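Local coordinates for beta-d-glucoside glucohydrolase (Hypocrea jecorina, PDB 3ZZ1), which probably hydrolyses terminal, non-reducing beta-D-glucosyl residues with release of beta-D-glucose, as a secreted family 3 glycoside hydrolase of cellulose degradation, at residues 483-488 with 528-533; 532-537 with 568-573. All blocks are in the same frame, centred on the assembly; numbering follows the deposited sequence.

Interaction 1 of 2, residues 483-488 with 528-533; sequences VGAIIL and LVYTIA
Gly-484 to Leu-488 and Tyr-530 to Ala-533 run side by side in roughly the same direction, 28° apart end to end, with the CA atoms of Ala-485 and Ile-532 5.4 Å from each other and no direct hydrogen bond between the segments. Both are loops of the C-terminal domain of the family 3 glycoside hydrolase: 483-488 leads from strand 476-482 of the mixed six-stranded sheet into helix 489-492, with Leu-488 as N-cap residue. The Tyr-530 ring lies obliquely against the Gly-484 to Ala-485 peptide, its CE1 3.4 Å from Ala-485 N and its OH 3.5 Å from Gly-484 CA. A chi1 of 42°, which sets CG between the backbone N and the carbonyl carbon, directs the ring at this backbone, and its hydroxyl is hydrogen-bonded to Trp-502 of strand 497-502. Ala-485 CB faces Tyr-530 CD1, Thr-531 O and Ile-532 CG1. The two branches of Ile-532 divide the work: CG1 meets Ala-485 CB at 4.1 Å, while CG2 presses on Ile-486 O at 3.3 Å and touches Leu-488 CD1. Trp-502 also packs on Ile-532 and Leu-488. Ile-487 reaches over with CD1, 3.6 Å from Ala-533 O. A water joins the backbones, accepting from Leu-488 N at 2.8 Å and donating to Ala-533 O at 2.8 Å.

Interaction 2 of 2, residues 532-537 with 568-573; sequences IAKSPN and TPRYEF
Lys-534 and Arg-570 cross at about a right angle, the lysine chain extended beyond CG and the arginine bent at chi2 and chi3 (50° and 66°). The bends bring the guanidinium beside the lysine, whose CE lies over one face, offset toward the rim and 3.7 Å from Arg-570 NH2. Nearer the backbone, Lys-534 CG rests against Arg-570 N at 3.6 Å. Arg-570 CG sits over one face of the Tyr-571 ring, 3.5 Å above the plane and offset toward the rim. Tyr-571 CB meets Ile-532 CB at 4.2 Å. The backbone beneath is a classic beta bulge, in which Arg-570 and Tyr-571 both face Ile-532 across a single antiparallel bridge. Ile-532 and Tyr-571 form the hydrogen-bonded pair: Ile-532 N donates to Tyr-571 O with an N-H...O angle of 159°, and Tyr-571 N donates to Ile-532 O at 2.9 Å. Beside the bulge, Pro-569 CB packs on Ile-532 O, and a water links Lys-534 N to Thr-568 O. The bridge thus ties the loop after helix 510-518 to the one leading to strand 582-591. Lys-534 NZ and Arg-570 NH2, 4.1 Å apart, carry like charges, and the repulsion is probably eased by Glu-489 of helix 489-492, which forms a salt bridge with Arg-570 NE and also touches Lys-534.

How the interactions relate
Interactions 1 and 2 share Ile-532 and Ala-533, and their centres lie 7 Å apart in the C-terminal domain. At these two residues the chain lies between the loops 483-488 and 568-573. Interaction 1 is the more buried and rests on apolar side chains and a tyrosine ring laid against backbone; each contact has one bridging water, but only interaction 2 adds direct backbone hydrogen bonds. Interaction 2 reaches the surface, and its outer part includes two long cationic side chains. Helix 489-492 serves both, starting just after Leu-488 of the first and supplying Glu-489 and Leu-492 to the second. The contacts also pack on each other, with Leu-528 CD1 against Tyr-571 CB and Thr-531 CG2 against Pro-569 CB.

Interaction 1 of 2, residues 483-488 with 528-533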
ATOM      1  N   VAL A 483       6.182 -10.792   2.013  1.00 12.32           N
ATOM      2  CA  VAL A 483       5.190 -10.023   1.266  1.00 12.05           C
ATOM      3  C   VAL A 483       3.777 -10.123   1.843  1.00 12.09           C
ATOM      4  O   VAL A 483       2.878  -9.400   1.414  1.00 11.90           O
ATOM      5  CB  VAL A 483       5.121 -10.497  -0.205  1.00 11.90           C
ATOM      6  CG1 VAL A 483       6.366 -10.071  -0.965  1.00 11.98           C
ATOM      7  CG2 VAL A 483       4.926 -12.011  -0.271  1.00 11.84           C
ATOM      8  N   GLY A 484       3.578 -11.030   2.796  1.00 12.31           N
ATOM      9  CA  GLY A 484       2.256 -11.252   3.383  1.00 12.21           C
ATOM     10  C   GLY A 484       2.224 -12.389   4.383  1.00 12.44           C
ATOM     11  O   GLY A 484       3.263 -12.985   4.696  1.00 12.34           O
ATOM     12  N   ALA A 485       1.022 -12.689   4.875  1.00 12.50           N
ATOM     13  CA  ALA A 485       0.807 -13.716   5.891  1.00 13.04           C
ATOM     14  C   ALA A 485       1.418 -15.066   5.539  1.00 13.31           C
ATOM     15  O   ALA A 485       1.349 -15.517   4.397  1.00 13.25           O
ATOM     16  CB  ALA A 485      -0.674 -13.874   6.184  1.00 13.16           C
ATOM     17  N   ILE A 486       2.032 -15.679   6.544  1.00 13.62           N
ATOM     18  CA  ILE A 486       2.557 -17.031   6.477  1.00 14.08           C
ATOM     19  C   ILE A 486       1.922 -17.764   7.645  1.00 14.46           C
ATOM     20  O   ILE A 486       1.774 -17.187   8.722  1.00 15.02           O
ATOM     21  CB  ILE A 486       4.097 -17.032   6.650  1.00 14.19           C
ATOM     22  CG1 ILE A 486       4.784 -16.481   5.402  1.00 14.18           C
ATOM     23  CG2 ILE A 486       4.641 -18.426   7.011  1.00 13.99           C
ATOM     24  CD1 ILE A 486       6.219 -16.035   5.654  1.00 14.87           C
ATOM     25  N   ILE A 487       1.530 -19.020   7.441  1.00 14.56           N
ATOM     26  CA  ILE A 487       1.041 -19.837   8.551  1.00 14.75           C
ATOM     27  C   ILE A 487       2.243 -20.224   9.425  1.00 14.96           C
ATOM     28  O   ILE A 487       3.193 -20.860   8.956  1.00 14.67           O
ATOM     29  CB  ILE A 487       0.266 -21.091   8.059  1.00 14.74           C
ATOM     30  CG1 ILE A 487      -0.877 -20.695   7.108  1.00 14.89           C
ATOM     31  CG2 ILE A 487      -0.241 -21.916   9.239  1.00 14.35           C
ATOM     32  CD1 ILE A 487      -2.069 -20.010   7.768  1.00 15.83           C
ATOM     33  N   LEU A 488       2.204 -19.808  10.687  1.00 15.25           N
ATOM     34  CA  LEU A 488       3.362 -19.946  11.570  1.00 15.58           C
ATOM     35  C   LEU A 488       3.208 -21.077  12.588  1.00 16.21           C
ATOM     36  O   LEU A 488       4.043 -21.239  13.482  1.00 16.18           O
ATOM     37  CB  LEU A 488       3.644 -18.617  12.280  1.00 15.13           C
ATOM     38  CG  LEU A 488       3.994 -17.408  11.408  1.00 14.27           C
ATOM     39  CD1 LEU A 488       3.813 -16.127  12.200  1.00 12.67           C
ATOM     40  CD2 LEU A 488       5.409 -17.505  10.826  1.00 13.03           C
ATOM     41  N   LEU A 528       0.222  -5.496  12.835  1.00 11.92           N
ATOM     42  CA  LEU A 528      -0.172  -6.148  11.581  1.00 11.82           C
ATOM     43  C   LEU A 528      -1.241  -5.376  10.823  1.00 11.82           C
ATOM     44  O   LEU A 528      -2.133  -4.771  11.425  1.00 11.75           O
ATOM     45  CB  LEU A 528      -0.654  -7.582  11.823  1.00 11.57           C
ATOM     46  CG  LEU A 528       0.352  -8.631  12.314  1.00 11.18           C
ATOM     47  CD1 LEU A 528      -0.382  -9.912  12.652  1.00 10.50           C
ATOM     48  CD2 LEU A 528       1.447  -8.902  11.291  1.00 10.83           C
ATOM     49  N   VAL A 529      -1.125  -5.391   9.499  1.00 11.87           N
ATOM     50  CA  VAL A 529      -2.105  -4.758   8.627  1.00 11.80           C
ATOM     51  C   VAL A 529      -2.848  -5.824   7.823  1.00 11.77           C
ATOM     52  O   VAL A 529      -3.565  -5.521   6.871  1.00 11.72           O
ATOM     53  CB  VAL A 529      -1.463  -3.678   7.702  1.00 11.84           C
ATOM     54  CG1 VAL A 529      -0.906  -2.528   8.532  1.00 11.36           C
ATOM     55  CG2 VAL A 529      -0.375  -4.279   6.808  1.00 12.09           C
ATOM     56  N   TYR A 530      -2.644  -7.079   8.216  1.00 11.92           N
ATOM     57  CA  TYR A 530      -3.437  -8.214   7.742  1.00 11.81           C
ATOM     58  C   TYR A 530      -3.516  -9.273   8.841  1.00 11.94           C
ATOM     59  O   TYR A 530      -2.777  -9.201   9.827  1.00 11.81           O
ATOM     60  CB  TYR A 530      -2.871  -8.809   6.440  1.00 11.70           C
ATOM     61  CG  TYR A 530      -1.366  -8.948   6.387  1.00 11.64           C
ATOM     62  CD1 TYR A 530      -0.705  -9.937   7.121  1.00 11.64           C
ATOM     63  CD2 TYR A 530      -0.603  -8.102   5.585  1.00 11.65           C
ATOM     64  CE1 TYR A 530       0.679 -10.068   7.065  1.00 11.25           C
ATOM     65  CE2 TYR A 530       0.778  -8.221   5.526  1.00 11.55           C
ATOM     66  CZ  TYR A 530       1.413  -9.206   6.265  1.00 11.67           C
ATOM     67  OH  TYR A 530       2.782  -9.325   6.199  1.00 12.07           O
ATOM     68  N   THR A 531      -4.423 -10.236   8.671  1.00 12.09           N
ATOM     69  CA  THR A 531      -4.631 -11.315   9.631  1.00 12.16           C
ATOM     70  C   THR A 531      -3.724 -12.511   9.329  1.00 12.47           C
ATOM     71  O   THR A 531      -3.628 -12.951   8.185  1.00 12.20           O
ATOM     72  CB  THR A 531      -6.118 -11.779   9.635  1.00 12.16           C
ATOM     73  OG1 THR A 531      -6.951 -10.743  10.164  1.00 11.88           O
ATOM     74  CG2 THR A 531      -6.305 -13.041  10.470  1.00 11.73           C
ATOM     75  N   ILE A 532      -3.049 -13.015  10.361  1.00 13.01           N
ATOM     76  CA  ILE A 532      -2.297 -14.265  10.263  1.00 13.33           C
ATOM     77  C   ILE A 532      -3.119 -15.352  10.946  1.00 13.80           C
ATOM     78  O   ILE A 532      -3.260 -15.371  12.182  1.00 13.76           O
ATOM     79  CB  ILE A 532      -0.868 -14.155  10.869  1.00 13.49           C
ATOM     80  CG1 ILE A 532      -0.050 -13.094  10.114  1.00 13.24           C
ATOM     81  CG2 ILE A 532      -0.163 -15.531  10.855  1.00 12.71           C
ATOM     82  CD1 ILE A 532       1.284 -12.737  10.749  1.00 12.47           C
ATOM     83  N   ALA A 533      -3.685 -16.236  10.128  1.00 13.96           N
ATOM     84  CA  ALA A 533      -4.580 -17.282  10.613  1.00 14.41           C
ATOM     85  C   ALA A 533      -3.813 -18.471  11.176  1.00 14.88           C
ATOM     86  O   ALA A 533      -2.591 -18.560  11.027  1.00 14.97           O
ATOM     87  CB  ALA A 533      -5.501 -17.741   9.497  1.00 14.21           C
TER
HETATM   88  O   HOH W   1      -0.093 -19.043  12.138  1.00  7.36           O

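Interaction 2 of 2, residues 532-537 with 568-573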
ATOM      1  N   ILE A 532      -3.049 -13.015  10.361  1.00 13.01           N
ATOM      2  CA  ILE A 532      -2.297 -14.265  10.263  1.00 13.33           C
ATOM      3  C   ILE A 532      -3.119 -15.352  10.946  1.00 13.80           C
ATOM      4  O   ILE A 532      -3.260 -15.371  12.182  1.00 13.76           O
ATOM      5  CB  ILE A 532      -0.868 -14.155  10.869  1.00 13.49           C
ATOM      6  CG1 ILE A 532      -0.050 -13.094  10.114  1.00 13.24           C
ATOM      7  CG2 ILE A 532      -0.163 -15.531  10.855  1.00 12.71           C
ATOM      8  CD1 ILE A 532       1.284 -12.737  10.749  1.00 12.47           C
ATOM      9  N   ALA A 533      -3.685 -16.236  10.128  1.00 13.96           N
ATOM     10  CA  ALA A 533      -4.580 -17.282  10.613  1.00 14.41           C
ATOM     11  C   ALA A 533      -3.813 -18.471  11.176  1.00 14.88           C
ATOM     12  O   ALA A 533      -2.591 -18.560  11.027  1.00 14.97           O
ATOM     13  CB  ALA A 533      -5.501 -17.741   9.497  1.00 14.21           C
ATOM     14  N   LYS A 534      -4.548 -19.380  11.818  1.00 15.39           N
ATOM     15  CA  LYS A 534      -3.999 -20.660  12.269  1.00 15.76           C
ATOM     16  C   LYS A 534      -4.019 -21.705  11.154  1.00 16.02           C
ATOM     17  O   LYS A 534      -3.319 -22.718  11.234  1.00 16.21           O
ATOM     18  CB  LYS A 534      -4.770 -21.181  13.490  1.00 15.84           C
ATOM     19  CG  LYS A 534      -4.637 -20.317  14.729  1.00 15.96           C
ATOM     20  CD  LYS A 534      -5.257 -20.982  15.949  1.00 16.06           C
ATOM     21  CE  LYS A 534      -5.198 -20.057  17.145  1.00 16.91           C
ATOM     22  NZ  LYS A 534      -5.787 -20.663  18.370  1.00 18.23           N
ATOM     23  N   SER A 535      -4.819 -21.451  10.118  1.00 16.09           N
ATOM     24  CA  SER A 535      -5.002 -22.392   9.013  1.00 16.34           C
ATOM     25  C   SER A 535      -5.247 -21.644   7.699  1.00 16.55           C
ATOM     26  O   SER A 535      -5.877 -20.584   7.706  1.00 16.90           O
ATOM     27  CB  SER A 535      -6.186 -23.318   9.311  1.00 16.26           C
ATOM     28  OG  SER A 535      -6.412 -24.228   8.248  1.00 16.15           O
ATOM     29  N   PRO A 536      -4.754 -22.186   6.568  1.00 16.62           N
ATOM     30  CA  PRO A 536      -5.063 -21.577   5.268  1.00 16.89           C
ATOM     31  C   PRO A 536      -6.567 -21.575   4.983  1.00 17.07           C
ATOM     32  O   PRO A 536      -7.061 -20.712   4.253  1.00 16.87           O
ATOM     33  CB  PRO A 536      -4.351 -22.493   4.265  1.00 16.71           C
ATOM     34  CG  PRO A 536      -3.301 -23.189   5.046  1.00 16.89           C
ATOM     35  CD  PRO A 536      -3.861 -23.352   6.428  1.00 16.70           C
ATOM     36  N   ASN A 537      -7.278 -22.535   5.573  1.00 17.16           N
ATOM     37  CA  ASN A 537      -8.708 -22.701   5.345  1.00 17.59           C
ATOM     38  C   ASN A 537      -9.569 -21.704   6.120  1.00 17.59           C
ATOM     39  O   ASN A 537     -10.789 -21.650   5.925  1.00 17.69           O
ATOM     40  CB  ASN A 537      -9.134 -24.141   5.653  1.00 17.62           C
ATOM     41  CG  ASN A 537      -8.437 -25.157   4.766  1.00 18.42           C
ATOM     42  OD1 ASN A 537      -7.722 -26.028   5.252  1.00 19.14           O
ATOM     43  ND2 ASN A 537      -8.633 -25.037   3.453  1.00 19.27           N
ATOM     44  N   THR A 568     -10.848 -17.665  15.527  1.00 15.73           N
ATOM     45  CA  THR A 568      -9.700 -17.100  16.224  1.00 15.58           C
ATOM     46  C   THR A 568      -8.458 -17.183  15.331  1.00 15.47           C
ATOM     47  O   THR A 568      -8.003 -18.280  14.986  1.00 15.46           O
ATOM     48  CB  THR A 568      -9.449 -17.799  17.583  1.00 15.82           C
ATOM     49  OG1 THR A 568     -10.659 -17.795  18.351  1.00 15.54           O
ATOM     50  CG2 THR A 568      -8.357 -17.074  18.370  1.00 15.19           C
ATOM     51  N   PRO A 569      -7.912 -16.018  14.939  1.00 15.20           N
ATOM     52  CA  PRO A 569      -6.659 -16.062  14.197  1.00 15.05           C
ATOM     53  C   PRO A 569      -5.505 -16.336  15.150  1.00 14.95           C
ATOM     54  O   PRO A 569      -5.679 -16.256  16.372  1.00 15.02           O
ATOM     55  CB  PRO A 569      -6.545 -14.658  13.596  1.00 14.99           C
ATOM     56  CG  PRO A 569      -7.485 -13.795  14.359  1.00 14.94           C
ATOM     57  CD  PRO A 569      -8.357 -14.642  15.224  1.00 14.98           C
ATOM     58  N   ARG A 570      -4.346 -16.684  14.607  1.00 14.76           N
ATOM     59  CA  ARG A 570      -3.144 -16.758  15.424  1.00 14.82           C
ATOM     60  C   ARG A 570      -2.789 -15.343  15.870  1.00 14.55           C
ATOM     61  O   ARG A 570      -2.685 -15.069  17.068  1.00 14.60           O
ATOM     62  CB  ARG A 570      -1.987 -17.413  14.658  1.00 14.91           C
ATOM     63  CG  ARG A 570      -0.631 -17.419  15.391  1.00 15.69           C
ATOM     64  CD  ARG A 570      -0.698 -17.956  16.833  1.00 16.49           C
ATOM     65  NE  ARG A 570      -1.041 -19.374  16.891  1.00 17.20           N
ATOM     66  CZ  ARG A 570      -1.515 -19.996  17.971  1.00 17.70           C
ATOM     67  NH1 ARG A 570      -1.709 -19.333  19.104  1.00 17.35           N
ATOM     68  NH2 ARG A 570      -1.799 -21.291  17.916  1.00 17.74           N
ATOM     69  N   TYR A 571      -2.625 -14.453  14.892  1.00 13.96           N
ATOM     70  CA  TYR A 571      -2.355 -13.046  15.153  1.00 13.30           C
ATOM     71  C   TYR A 571      -3.324 -12.182  14.352  1.00 13.32           C
ATOM     72  O   TYR A 571      -3.322 -12.206  13.114  1.00 13.31           O
ATOM     73  CB  TYR A 571      -0.906 -12.704  14.807  1.00 13.17           C
ATOM     74  CG  TYR A 571       0.125 -13.561  15.517  1.00 12.64           C
ATOM     75  CD1 TYR A 571       0.168 -13.622  16.910  1.00 12.72           C
ATOM     76  CD2 TYR A 571       1.057 -14.294  14.800  1.00 12.08           C
ATOM     77  CE1 TYR A 571       1.105 -14.399  17.568  1.00 12.56           C
ATOM     78  CE2 TYR A 571       2.006 -15.071  15.450  1.00 12.56           C
ATOM     79  CZ  TYR A 571       2.018 -15.119  16.835  1.00 12.22           C
ATOM     80  OH  TYR A 571       2.950 -15.886  17.489  1.00 12.85           O
ATOM     81  N   GLU A 572      -4.155 -11.433  15.071  1.00 12.96           N
ATOM     82  CA  GLU A 572      -5.219 -10.634  14.463  1.00 12.99           C
ATOM     83  C   GLU A 572      -4.722  -9.330  13.830  1.00 12.98           C
ATOM     84  O   GLU A 572      -3.613  -8.864  14.121  1.00 12.88           O
ATOM     85  CB  GLU A 572      -6.320 -10.338  15.491  1.00 13.02           C
ATOM     86  CG  GLU A 572      -5.918  -9.387  16.625  1.00 12.83           C
ATOM     87  CD  GLU A 572      -5.186 -10.073  17.781  1.00 13.31           C
ATOM     88  OE1 GLU A 572      -4.824 -11.271  17.665  1.00 13.86           O
ATOM     89  OE2 GLU A 572      -4.971  -9.402  18.814  1.00 12.13           O
ATOM     90  N   PHE A 573      -5.549  -8.762  12.955  1.00 12.93           N
ATOM     91  CA  PHE A 573      -5.317  -7.433  12.381  1.00 12.87           C
ATOM     92  C   PHE A 573      -5.115  -6.435  13.514  1.00 13.00           C
ATOM     93  O   PHE A 573      -5.895  -6.409  14.467  1.00 13.26           O
ATOM     94  CB  PHE A 573      -6.517  -7.019  11.514  1.00 12.76           C
ATOM     95  CG  PHE A 573      -6.404  -5.638  10.909  1.00 12.16           C
ATOM     96  CD1 PHE A 573      -6.895  -4.525  11.584  1.00 11.96           C
ATOM     97  CD2 PHE A 573      -5.836  -5.457   9.652  1.00 11.18           C
ATOM     98  CE1 PHE A 573      -6.805  -3.250  11.025  1.00 11.74           C
ATOM     99  CE2 PHE A 573      -5.737  -4.188   9.087  1.00 10.89           C
ATOM    100  CZ  PHE A 573      -6.216  -3.086   9.771  1.00 11.39           C
TER
HETATM  101  O   HOH W   2      -7.280 -18.760  12.334  1.00 17.66           O